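Local coordinates for protein glutamate--LysW ligase ArgX (Sulfolobus tokodaii, PDB 3VPC) that probably catalyses the ATP-dependent joining of glutamate to the C-terminal glutamate of the carrier protein LysW, a step of arginine biosynthesis, at residues 101-106 with 166-171; 174-179 with 237-242; 39-44 with 68-73. All coordinates share one frame; numbering follows the deposited sequence. Where two conformers were deposited one is given.

Interaction 1: 101-106 with 166-171. With ADP (adenosine-5'-diphosphate), chain E.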
loop_
_atom_site.group_PDB
_atom_site.type_symbol
_atom_site.label_atom_id
_atom_site.label_comp_id
_atom_site.label_asym_id
_atom_site.label_seq_id
_atom_site.Cartn_x
_atom_site.Cartn_y
_atom_site.Cartn_z
ATOM N N ILE A 101 -16.395 -18.250 -21.228
ATOM C CA ILE A 101 -15.339 -17.549 -20.508
ATOM C C ILE A 101 -14.335 -18.641 -20.089
ATOM O O ILE A 101 -14.668 -19.813 -20.189
ATOM C CB ILE A 101 -15.910 -16.802 -19.261
ATOM C CG1 ILE A 101 -16.546 -17.793 -18.270
ATOM C CG2 ILE A 101 -16.882 -15.684 -19.695
ATOM C CD1 ILE A 101 -16.767 -17.199 -16.893
ATOM N N PRO A 102 -13.094 -18.272 -19.681
ATOM C CA PRO A 102 -12.199 -19.303 -19.152
ATOM C C PRO A 102 -12.862 -19.882 -17.899
ATOM O O PRO A 102 -13.457 -19.127 -17.141
ATOM C CB PRO A 102 -10.939 -18.515 -18.738
ATOM C CG PRO A 102 -11.020 -17.235 -19.510
ATOM C CD PRO A 102 -12.469 -16.933 -19.652
ATOM N N ASP A 103 -12.789 -21.192 -17.714
ATOM C CA ASP A 103 -13.292 -21.812 -16.489
ATOM C C ASP A 103 -12.683 -21.104 -15.285
ATOM O O ASP A 103 -11.453 -21.031 -15.147
ATOM C CB ASP A 103 -12.982 -23.314 -16.453
ATOM C CG ASP A 103 -13.717 -24.111 -17.546
ATOM O OD1 ASP A 103 -14.787 -23.676 -18.063
ATOM O OD2 ASP A 103 -13.220 -25.205 -17.866
ATOM N N SER A 104 -13.542 -20.562 -14.424
ATOM C CA SER A 104 -13.055 -19.689 -13.353
ATOM C C SER A 104 -13.621 -20.027 -12.009
ATOM O O SER A 104 -14.770 -20.437 -11.904
ATOM C CB SER A 104 -13.381 -18.223 -13.634
ATOM O OG SER A 104 -12.755 -17.788 -14.812
ATOM N N ILE A 105 -12.801 -19.805 -10.987
ATOM C CA ILE A 105 -13.205 -19.954 -9.600
ATOM C C ILE A 105 -12.731 -18.692 -8.891
ATOM O O ILE A 105 -11.579 -18.289 -9.026
ATOM C CB ILE A 105 -12.586 -21.226 -8.916
ATOM C CG1 ILE A 105 -12.972 -22.520 -9.648
ATOM C CG2 ILE A 105 -13.053 -21.320 -7.464
ATOM C CD1 ILE A 105 -12.100 -23.741 -9.198
ATOM N N ILE A 106 -13.636 -18.060 -8.151
ATOM C CA ILE A 106 -13.326 -16.866 -7.399
ATOM C C ILE A 106 -12.938 -17.223 -5.956
ATOM O O ILE A 106 -13.674 -17.941 -5.273
ATOM C CB ILE A 106 -14.550 -15.921 -7.357
ATOM C CG1 ILE A 106 -15.016 -15.539 -8.779
ATOM C CG2 ILE A 106 -14.270 -14.698 -6.498
ATOM C CD1 ILE A 106 -13.895 -15.366 -9.823
ATOM N N VAL A 166 -9.218 -17.703 -10.366
ATOM C CA VAL A 166 -8.428 -18.907 -10.589
ATOM C C VAL A 166 -9.009 -19.635 -11.797
ATOM O O VAL A 166 -10.136 -20.119 -11.764
ATOM C CB VAL A 166 -8.447 -19.795 -9.315
ATOM C CG1 VAL A 166 -7.640 -21.084 -9.523
ATOM C CG2 VAL A 166 -7.923 -19.009 -8.125
ATOM N N GLN A 167 -8.215 -19.713 -12.864
ATOM C CA GLN A 167 -8.694 -20.150 -14.168
ATOM C C GLN A 167 -7.917 -21.307 -14.769
ATOM O O GLN A 167 -6.726 -21.521 -14.452
ATOM C CB GLN A 167 -8.576 -18.991 -15.165
ATOM C CG GLN A 167 -9.289 -17.745 -14.751
ATOM C CD GLN A 167 -9.396 -16.755 -15.869
ATOM O OE1 GLN A 167 -8.430 -16.527 -16.606
ATOM N NE2 GLN A 167 -10.577 -16.155 -16.013
ATOM N N GLU A 168 -8.597 -22.039 -15.639
ATOM C CA GLU A 168 -7.936 -22.947 -16.548
ATOM C C GLU A 168 -6.861 -22.159 -17.283
ATOM O O GLU A 168 -7.025 -20.964 -17.546
ATOM C CB GLU A 168 -8.924 -23.529 -17.559
ATOM C CG GLU A 168 -9.481 -22.499 -18.589
ATOM C CD GLU A 168 -10.400 -23.145 -19.596
ATOM O OE1 GLU A 168 -9.996 -24.171 -20.202
ATOM O OE2 GLU A 168 -11.516 -22.639 -19.788
ATOM N N TYR A 169 -5.754 -22.833 -17.580
ATOM C CA TYR A 169 -4.703 -22.245 -18.396
ATOM C C TYR A 169 -4.956 -22.601 -19.866
ATOM O O TYR A 169 -4.888 -23.780 -20.258
ATOM C CB TYR A 169 -3.320 -22.751 -17.935
ATOM C CG TYR A 169 -2.171 -22.201 -18.762
ATOM C CD1 TYR A 169 -2.185 -20.878 -19.199
ATOM C CD2 TYR A 169 -1.068 -23.001 -19.103
ATOM C CE1 TYR A 169 -1.143 -20.354 -19.949
ATOM C CE2 TYR A 169 -0.023 -22.486 -19.870
ATOM C CZ TYR A 169 -0.070 -21.160 -20.290
ATOM O OH TYR A 169 0.961 -20.603 -21.030
ATOM N N ILE A 170 -5.252 -21.593 -20.670
ATOM C CA ILE A 170 -5.638 -21.813 -22.052
ATOM C C ILE A 170 -4.419 -21.669 -22.956
ATOM O O ILE A 170 -3.770 -20.646 -22.974
ATOM C CB ILE A 170 -6.754 -20.860 -22.534
ATOM C CG1 ILE A 170 -8.018 -21.075 -21.697
ATOM C CG2 ILE A 170 -7.053 -21.125 -24.023
ATOM C CD1 ILE A 170 -9.075 -20.005 -21.861
ATOM N N GLN A 171 -4.109 -22.721 -23.695
ATOM C CA GLN A 171 -2.958 -22.668 -24.579
ATOM C C GLN A 171 -3.257 -23.511 -25.777
ATOM O O GLN A 171 -3.313 -24.741 -25.691
ATOM C CB GLN A 171 -1.675 -23.085 -23.877
ATOM C CG GLN A 171 -1.749 -24.376 -23.097
ATOM C CD GLN A 171 -0.416 -24.737 -22.486
ATOM O OE1 GLN A 171 0.630 -24.216 -22.889
ATOM N NE2 GLN A 171 -0.440 -25.626 -21.506
HETATM P PB ADP E . -4.765 -7.614 -17.829
HETATM O O1B ADP E . -6.162 -7.033 -17.637
HETATM O O2B ADP E . -4.170 -7.376 -19.215
HETATM O O3B ADP E . -3.815 -7.147 -16.755
HETATM P PA ADP E . -5.464 -10.288 -18.740
HETATM O O1A ADP E . -6.483 -11.290 -18.219
HETATM O O2A ADP E . -5.756 -9.518 -20.039
HETATM O O3A ADP E . -4.946 -9.236 -17.640
HETATM O "O5'" ADP E . -4.232 -11.218 -19.140
HETATM C "C5'" ADP E . -3.005 -10.739 -19.651
HETATM C "C4'" ADP E . -2.494 -11.831 -20.581
HETATM O "O4'" ADP E . -2.363 -13.092 -19.924
HETATM C "C3'" ADP E . -3.492 -12.094 -21.692
HETATM O "O3'" ADP E . -3.132 -11.258 -22.769
HETATM C "C2'" ADP E . -3.272 -13.521 -22.079
HETATM O "O2'" ADP E . -2.090 -13.585 -22.901
HETATM C "C1'" ADP E . -2.859 -14.139 -20.760
HETATM N N9 ADP E . -3.948 -14.843 -20.050
HETATM C C8 ADP E . -4.801 -14.301 -19.146
HETATM N N7 ADP E . -5.638 -15.247 -18.664
HETATM C C5 ADP E . -5.323 -16.413 -19.264
HETATM C C6 ADP E . -5.811 -17.812 -19.196
HETATM N N6 ADP E . -6.836 -18.135 -18.375
HETATM N N1 ADP E . -5.204 -18.747 -19.972
HETATM C C2 ADP E . -4.172 -18.411 -20.789
HETATM N N3 ADP E . -3.668 -17.164 -20.897
HETATM C C4 ADP E . -4.190 -16.142 -20.161
#
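Residues 166-171 form the edge of the ATP-grasp nucleotide pocket that reads the adenine, and their strand pairs antiparallel with that of residues 101-106. Ile105 and Val166 make a hydrogen-bonded pair, each N meeting the other's O at 2.8 Å. One residue on, Ser104 faces Gln167 as a non-hydrogen-bonded pair, and Glu168 N bonds to Asp103 O. Gln167 does double duty. CG lies anti to the carbonyl carbon (chi1 -56°) and the chain runs on extended alongside Pro102, so that NE2 donates to Ser104 OG at 3.0 Å, the hydroxyl tilted somewhat from the amide plane. The serine hydroxyl in turn donates to Pro102 O. With the amide held this way, OE1 faces the ligand and accepts from ADP N6 at 2.9 Å, while Lys127 supplies a second donor to OE1. A leucine in its place would probably leave ADP N6 without one of its two acceptors and Ser104 OG without its amide donor. The adenine edge is completed by the backbone: Glu168 O takes N6, and Ile170 N donates to ADP N1 at 2.9 Å along a nearly straight bond (169°). Glu168 turns its carboxylate back to the other segment, where OE2 accepts Asp103 N at 2.8 Å on its anti side, tilted out of the carboxylate plane. That stacks it against the Asp103 carboxylate, planes 11° apart; Lys244 bridges to both acids and probably offsets their repulsion. Helix 110-120 packs on Ile105, helix 87-97 on Ile101 and Ile106, and strand 245-252 on Pro102 and Ile170, while an antiparallel strand of the second subunit continues the sheet beyond Ile105 and Ile106.

Interaction 2: 174-179 with 237-242. With ADP (adenosine-5'-diphosphate), chain E.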
loop_
_atom_site.group_PDB
_atom_site.type_symbol
_atom_site.label_atom_id
_atom_site.label_comp_id
_atom_site.label_asym_id
_atom_site.label_seq_id
_atom_site.Cartn_x
_atom_site.Cartn_y
_atom_site.Cartn_z
ATOM N N GLY A 174 -1.384 -19.669 -29.184
ATOM C CA GLY A 174 -0.276 -18.795 -28.802
ATOM C C GLY A 174 -0.479 -17.315 -29.047
ATOM O O GLY A 174 0.483 -16.594 -29.324
ATOM N N ARG A 175 -1.718 -16.846 -28.906
ATOM C CA ARG A 175 -2.042 -15.443 -29.169
ATOM C C ARG A 175 -3.324 -14.952 -28.479
ATOM O O ARG A 175 -4.163 -15.764 -28.078
ATOM C CB ARG A 175 -2.198 -15.241 -30.680
ATOM C CG ARG A 175 -3.372 -15.998 -31.268
ATOM C CD ARG A 175 -3.196 -16.286 -32.745
ATOM N NE ARG A 175 -4.467 -16.624 -33.374
ATOM C CZ ARG A 175 -4.630 -16.855 -34.678
ATOM N NH1 ARG A 175 -3.592 -16.804 -35.510
ATOM N NH2 ARG A 175 -5.833 -17.148 -35.151
ATOM N N ASP A 176 -3.429 -13.622 -28.366
ATOM C CA ASP A 176 -4.647 -12.938 -27.915
ATOM C C ASP A 176 -5.356 -12.359 -29.130
ATOM O O ASP A 176 -4.708 -11.927 -30.097
ATOM C CB ASP A 176 -4.307 -11.783 -26.960
ATOM C CG ASP A 176 -5.419 -11.497 -25.942
ATOM O OD1 ASP A 176 -6.623 -11.642 -26.257
ATOM O OD2 ASP A 176 -5.081 -11.118 -24.801
ATOM N N ILE A 177 -6.680 -12.340 -29.085
ATOM C CA ILE A 177 -7.434 -11.644 -30.115
ATOM C C ILE A 177 -8.092 -10.431 -29.462
ATOM O O ILE A 177 -8.702 -10.545 -28.392
ATOM C CB ILE A 177 -8.468 -12.550 -30.821
ATOM C CG1 ILE A 177 -7.767 -13.680 -31.603
ATOM C CG2 ILE A 177 -9.351 -11.708 -31.762
ATOM C CD1 ILE A 177 -8.718 -14.751 -32.181
ATOM N N ARG A 178 -7.922 -9.260 -30.071
ATOM C CA ARG A 178 -8.575 -8.066 -29.579
ATOM C C ARG A 178 -9.524 -7.512 -30.634
ATOM O O ARG A 178 -9.152 -7.354 -31.809
ATOM C CB ARG A 178 -7.549 -7.015 -29.146
ATOM C CG ARG A 178 -8.177 -5.656 -28.790
ATOM C CD ARG A 178 -7.257 -4.799 -27.960
ATOM N NE ARG A 178 -6.948 -5.454 -26.705
ATOM C CZ ARG A 178 -6.016 -5.059 -25.846
ATOM N NH1 ARG A 178 -5.269 -3.982 -26.102
ATOM N NH2 ARG A 178 -5.825 -5.750 -24.723
ATOM N N CYS A 179 -10.751 -7.220 -30.218
ATOM C CA CYS A 179 -11.749 -6.667 -31.116
ATOM C C CYS A 179 -12.265 -5.353 -30.564
ATOM O O CYS A 179 -12.150 -5.092 -29.349
ATOM C CB CYS A 179 -12.904 -7.667 -31.312
ATOM S SG CYS A 179 -12.399 -9.342 -31.763
ATOM N N ASP A 237 -11.314 -8.634 -25.476
ATOM C CA ASP A 237 -10.207 -9.571 -25.574
ATOM C C ASP A 237 -10.709 -11.013 -25.520
ATOM O O ASP A 237 -11.443 -11.404 -24.578
ATOM C CB ASP A 237 -9.157 -9.329 -24.462
ATOM C CG ASP A 237 -8.422 -8.000 -24.616
ATOM O OD1 ASP A 237 -8.581 -7.326 -25.654
ATOM O OD2 ASP A 237 -7.681 -7.608 -23.680
ATOM N N ILE A 238 -10.301 -11.788 -26.522
ATOM C CA ILE A 238 -10.753 -13.155 -26.764
ATOM C C ILE A 238 -9.583 -14.148 -26.745
ATOM O O ILE A 238 -8.517 -13.859 -27.264
ATOM C CB ILE A 238 -11.409 -13.260 -28.186
ATOM C CG1 ILE A 238 -12.693 -12.416 -28.274
ATOM C CG2 ILE A 238 -11.660 -14.724 -28.579
ATOM C CD1 ILE A 238 -13.858 -13.001 -27.543
ATOM N N LEU A 239 -9.793 -15.325 -26.172
ATOM C CA LEU A 239 -8.810 -16.386 -26.298
ATOM C C LEU A 239 -9.405 -17.532 -27.087
ATOM O O LEU A 239 -10.558 -17.909 -26.884
ATOM C CB LEU A 239 -8.287 -16.859 -24.930
ATOM C CG LEU A 239 -7.586 -15.751 -24.127
ATOM C CD1 LEU A 239 -7.404 -16.169 -22.685
ATOM C CD2 LEU A 239 -6.244 -15.363 -24.737
ATOM N N GLU A 240 -8.611 -18.081 -28.002
ATOM C CA GLU A 240 -9.002 -19.315 -28.667
ATOM C C GLU A 240 -8.854 -20.490 -27.702
ATOM O O GLU A 240 -7.883 -20.572 -26.944
ATOM C CB GLU A 240 -8.180 -19.529 -29.938
ATOM C CG GLU A 240 -8.465 -18.477 -30.990
ATOM C CD GLU A 240 -7.285 -18.205 -31.915
ATOM O OE1 GLU A 240 -6.169 -17.917 -31.416
ATOM O OE2 GLU A 240 -7.486 -18.260 -33.153
ATOM N N HIS A 241 -9.834 -21.380 -27.734
ATOM C CA HIS A 241 -9.923 -22.500 -26.819
ATOM C C HIS A 241 -10.196 -23.767 -27.622
ATOM O O HIS A 241 -11.080 -23.763 -28.466
ATOM C CB HIS A 241 -11.091 -22.269 -25.860
ATOM C CG HIS A 241 -11.165 -23.265 -24.752
ATOM N ND1 HIS A 241 -10.662 -23.009 -23.494
ATOM C CD2 HIS A 241 -11.686 -24.511 -24.702
ATOM C CE1 HIS A 241 -10.873 -24.053 -22.714
ATOM N NE2 HIS A 241 -11.488 -24.982 -23.424
ATOM N N PRO A 242 -9.451 -24.860 -27.344
ATOM C CA PRO A 242 -9.612 -26.134 -28.070
ATOM C C PRO A 242 -11.045 -26.698 -28.111
ATOM O O PRO A 242 -11.455 -27.224 -29.140
ATOM C CB PRO A 242 -8.660 -27.097 -27.332
ATOM C CG PRO A 242 -8.179 -26.353 -26.104
ATOM C CD PRO A 242 -8.308 -24.897 -26.416
HETATM P PB ADP E . -4.765 -7.614 -17.829
HETATM O O1B ADP E . -6.162 -7.033 -17.637
HETATM O O2B ADP E . -4.170 -7.376 -19.215
HETATM O O3B ADP E . -3.815 -7.147 -16.755
HETATM P PA ADP E . -5.464 -10.288 -18.740
HETATM O O1A ADP E . -6.483 -11.290 -18.219
HETATM O O2A ADP E . -5.756 -9.518 -20.039
HETATM O O3A ADP E . -4.946 -9.236 -17.640
HETATM O "O5'" ADP E . -4.232 -11.218 -19.140
HETATM C "C5'" ADP E . -3.005 -10.739 -19.651
HETATM C "C4'" ADP E . -2.494 -11.831 -20.581
HETATM O "O4'" ADP E . -2.363 -13.092 -19.924
HETATM C "C3'" ADP E . -3.492 -12.094 -21.692
HETATM O "O3'" ADP E . -3.132 -11.258 -22.769
HETATM C "C2'" ADP E . -3.272 -13.521 -22.079
HETATM O "O2'" ADP E . -2.090 -13.585 -22.901
HETATM C "C1'" ADP E . -2.859 -14.139 -20.760
HETATM N N9 ADP E . -3.948 -14.843 -20.050
HETATM C C8 ADP E . -4.801 -14.301 -19.146
HETATM N N7 ADP E . -5.638 -15.247 -18.664
HETATM C C5 ADP E . -5.323 -16.413 -19.264
HETATM C C6 ADP E . -5.811 -17.812 -19.196
HETATM N N6 ADP E . -6.836 -18.135 -18.375
HETATM N N1 ADP E . -5.204 -18.747 -19.972
HETATM C C2 ADP E . -4.172 -18.411 -20.789
HETATM N N3 ADP E . -3.668 -17.164 -20.897
HETATM C C4 ADP E . -4.190 -16.142 -20.161
HETATM O O HOH W 1 -6.401 -16.592 -29.178
#
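Arg178 and Asp237 lie side by side, their guanidinium and carboxylate planes 9° apart and nearly coplanar. The arginine grips side-on: NE bonds OD1 of Asp237 at 2.7 Å and NH2 bonds OD2 at 2.8 Å, both on the syn side. A bend at chi3 (-61°) in Arg178 lets the guanidinium turn along the acid. A second two-pronged salt bridge joins Arg175 and Glu240, with NE to OE1 and NH2 to OE2 of the glutamate, the latter at 2.8 Å; here the oxygens sit tilted out of the guanidinium plane. One water ties this pair to the backbone, donating to Arg175 O and to Glu240 OE1 and accepting from Glu240 N. Beyond the Ile177–Ile238 pair, where the backbones draw apart, the water bridges them. That antiparallel pair is hydrogen-bonded both ways, Ile238 N to Ile177 O at 2.8 Å, and its side chains share a face with Arg175 and Glu240, Ile177 CD1 lying 3.7 Å from Glu240 CD. On the other face, in the conformer given, OD2 of Asp176 accepts from ADP O3' at 2.8 Å and also pairs with Arg192. Leu239 CD1 lies 4.0 Å from ADP C5, against the adenine. Farther out, strand 185-193 adjoins strand 175-182, with Cys179 disulfide-bonded to Cys189, and strand 245-252 brings Glu250 beside Asp237. Asp237 and Glu250 are magnesium ligands, so the Arg178 grip probably helps orient a metal-binding carboxylate. Magnesium-binding acids on adjacent antiparallel strands, here Asp237 and Glu250, are characteristic of the ATP-grasp active site.

Interaction 3: 39-44 with 68-73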
loop_
_atom_site.group_PDB
_atom_site.type_symbol
_atom_site.label_atom_id
_atom_site.label_comp_id
_atom_site.label_asym_id
_atom_site.label_seq_id
_atom_site.Cartn_x
_atom_site.Cartn_y
_atom_site.Cartn_z
ATOM N N PRO A 39 -18.968 19.714 -10.649
ATOM C CA PRO A 39 -20.078 19.958 -9.730
ATOM C C PRO A 39 -21.289 19.100 -10.076
ATOM O O PRO A 39 -21.444 18.706 -11.226
ATOM C CB PRO A 39 -20.406 21.421 -9.992
ATOM C CG PRO A 39 -20.131 21.576 -11.473
ATOM C CD PRO A 39 -18.897 20.729 -11.720
ATOM N N PHE A 40 -22.144 18.802 -9.099
ATOM C CA PHE A 40 -23.491 18.321 -9.453
ATOM C C PHE A 40 -24.344 19.505 -9.893
ATOM O O PHE A 40 -24.658 20.370 -9.091
ATOM C CB PHE A 40 -24.162 17.540 -8.316
ATOM C CG PHE A 40 -23.557 16.183 -8.077
ATOM C CD1 PHE A 40 -22.801 15.933 -6.936
ATOM C CD2 PHE A 40 -23.720 15.156 -9.007
ATOM C CE1 PHE A 40 -22.213 14.666 -6.715
ATOM C CE2 PHE A 40 -23.147 13.897 -8.806
ATOM C CZ PHE A 40 -22.393 13.645 -7.644
ATOM N N ASN A 41 -24.727 19.545 -11.169
ATOM C CA ASN A 41 -25.567 20.648 -11.657
ATOM C C ASN A 41 -26.600 20.283 -12.732
ATOM O O ASN A 41 -26.852 19.109 -13.019
ATOM C CB ASN A 41 -24.703 21.860 -12.085
ATOM C CG ASN A 41 -23.884 21.596 -13.337
ATOM O OD1 ASN A 41 -23.062 22.424 -13.727
ATOM N ND2 ASN A 41 -24.107 20.448 -13.979
ATOM N N LYS A 42 -27.217 21.299 -13.309
ATOM C CA LYS A 42 -28.141 21.073 -14.400
ATOM C C LYS A 42 -27.538 21.635 -15.685
ATOM O O LYS A 42 -27.933 21.247 -16.780
ATOM C CB LYS A 42 -29.521 21.645 -14.061
ATOM C CG LYS A 42 -30.222 20.833 -12.946
ATOM C CD LYS A 42 -31.333 21.610 -12.206
ATOM C CE LYS A 42 -32.691 21.551 -12.930
ATOM N NZ LYS A 42 -33.319 20.183 -12.918
ATOM N N ALA A 43 -26.533 22.495 -15.519
ATOM C CA ALA A 43 -25.847 23.168 -16.626
ATOM C C ALA A 43 -25.013 22.239 -17.524
ATOM O O ALA A 43 -24.972 22.450 -18.736
ATOM C CB ALA A 43 -24.988 24.312 -16.101
ATOM N N LEU A 44 -24.356 21.223 -16.955
ATOM C CA LEU A 44 -23.625 20.241 -17.781
ATOM C C LEU A 44 -24.574 19.554 -18.762
ATOM O O LEU A 44 -24.137 18.951 -19.748
ATOM C CB LEU A 44 -22.887 19.198 -16.932
ATOM C CG LEU A 44 -21.529 19.539 -16.313
ATOM C CD1 LEU A 44 -21.147 18.481 -15.268
ATOM C CD2 LEU A 44 -20.431 19.681 -17.378
ATOM N N GLU A 68 -23.931 11.937 -15.886
ATOM C CA GLU A 68 -25.233 11.271 -15.868
ATOM C C GLU A 68 -26.196 11.977 -14.933
ATOM O O GLU A 68 -27.376 12.095 -15.249
ATOM C CB GLU A 68 -25.111 9.786 -15.503
ATOM C CG GLU A 68 -24.453 8.950 -16.575
ATOM C CD GLU A 68 -23.994 7.575 -16.060
ATOM O OE1 GLU A 68 -23.688 6.699 -16.884
ATOM O OE2 GLU A 68 -23.946 7.361 -14.837
ATOM N N ALA A 69 -25.679 12.473 -13.807
ATOM C CA ALA A 69 -26.463 13.232 -12.826
ATOM C C ALA A 69 -27.137 14.467 -13.424
ATOM O O ALA A 69 -28.226 14.856 -12.980
ATOM C CB ALA A 69 -25.596 13.642 -11.606
ATOM N N ALA A 70 -26.471 15.060 -14.414
ATOM C CA ALA A 70 -26.979 16.226 -15.169
ATOM C C ALA A 70 -27.841 15.848 -16.377
ATOM O O ALA A 70 -28.257 16.725 -17.145
ATOM C CB ALA A 70 -25.824 17.080 -15.625
ATOM N N GLY A 71 -28.065 14.552 -16.561
ATOM C CA GLY A 71 -28.890 14.024 -17.655
ATOM C C GLY A 71 -28.157 13.763 -18.961
ATOM O O GLY A 71 -28.793 13.514 -19.990
ATOM N N VAL A 72 -26.827 13.825 -18.933
ATOM C CA VAL A 72 -26.006 13.684 -20.128
ATOM C C VAL A 72 -25.801 12.208 -20.392
ATOM O O VAL A 72 -25.408 11.457 -19.479
ATOM C CB VAL A 72 -24.632 14.359 -19.939
ATOM C CG1 VAL A 72 -23.680 14.087 -21.118
ATOM C CG2 VAL A 72 -24.805 15.861 -19.712
ATOM N N HIS A 73 -26.045 11.799 -21.635
ATOM C CA HIS A 73 -25.705 10.450 -22.060
ATOM C C HIS A 73 -24.184 10.245 -22.206
ATOM O O HIS A 73 -23.522 10.885 -23.016
ATOM C CB HIS A 73 -26.414 10.081 -23.360
ATOM C CG HIS A 73 -26.147 8.674 -23.795
ATOM N ND1 HIS A 73 -26.785 7.590 -23.233
ATOM C CD2 HIS A 73 -25.276 8.171 -24.702
ATOM C CE1 HIS A 73 -26.335 6.480 -23.792
ATOM N NE2 HIS A 73 -25.422 6.806 -24.690
#
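Residues 39-44 leave a short strand and curl through a loop into a 3-10 turn, wrapping past the C-terminal end of the helix that finishes within residues 68-73. The nearest CA atoms are those of Phe40 and Ala69, 6.8 Å apart. Gly71 ends the helix in a Schellman motif: its positive phi (88°) suits glycine, and its N bonds back to Glu68 O at 2.9 Å. The chain then swings into Val72 and the strand at residues 73-75. Facing the loop, Ala69 and Ala70 point their methyls at it. Ala69 CB meets the edge of the Phe40 ring near its plane, 3.5 Å from CD2 of that phenylalanine. CG of Phe40 stands anti to the carbonyl carbon (chi1 -72°), which sets the ring beside the helix end. Ala70 CB sits between two parts of the loop, 3.5 Å from Asn41 O and 3.8 Å from Leu44 CB. CG2 of Val72 comes within 3.2 Å of Leu44 O. Val66 and Leu67 of the same helix extend the apolar patch to Phe40 and Leu44, and Tyr95 of the second subunit meets the Phe40 ring. The contact is apolar side chains against one another, with methyls also resting on two carbonyl oxygens, and small alanines permit the close approach. Asn41 O pays a price, buried here with no polar partner and given no more than a long CH contact from Ala70 CA at 3.6 Å.

How the interactions relate
From the N terminus, interaction 3 comes first, closing the excursion from the loop after strand 38-39 through strand 49-52 and helix 57-69 within the preATP-grasp domain. Interaction 1 then closes the run between 106 and 166, and interaction 2 that between 179 and 237, so the three lie in series, none nested or crossed. In the ATP-grasp region each pairs neighbouring strands of its own sheet, 104-107 with 164-168 in one and 175-182 with 233-241 in the other; both touch ADP, and they meet where Ile170 packs on Leu239 and Glu240. Interaction 3 lies across the chain's centre, about 40 Å from interaction 1 between centres, yet both touch the second subunit.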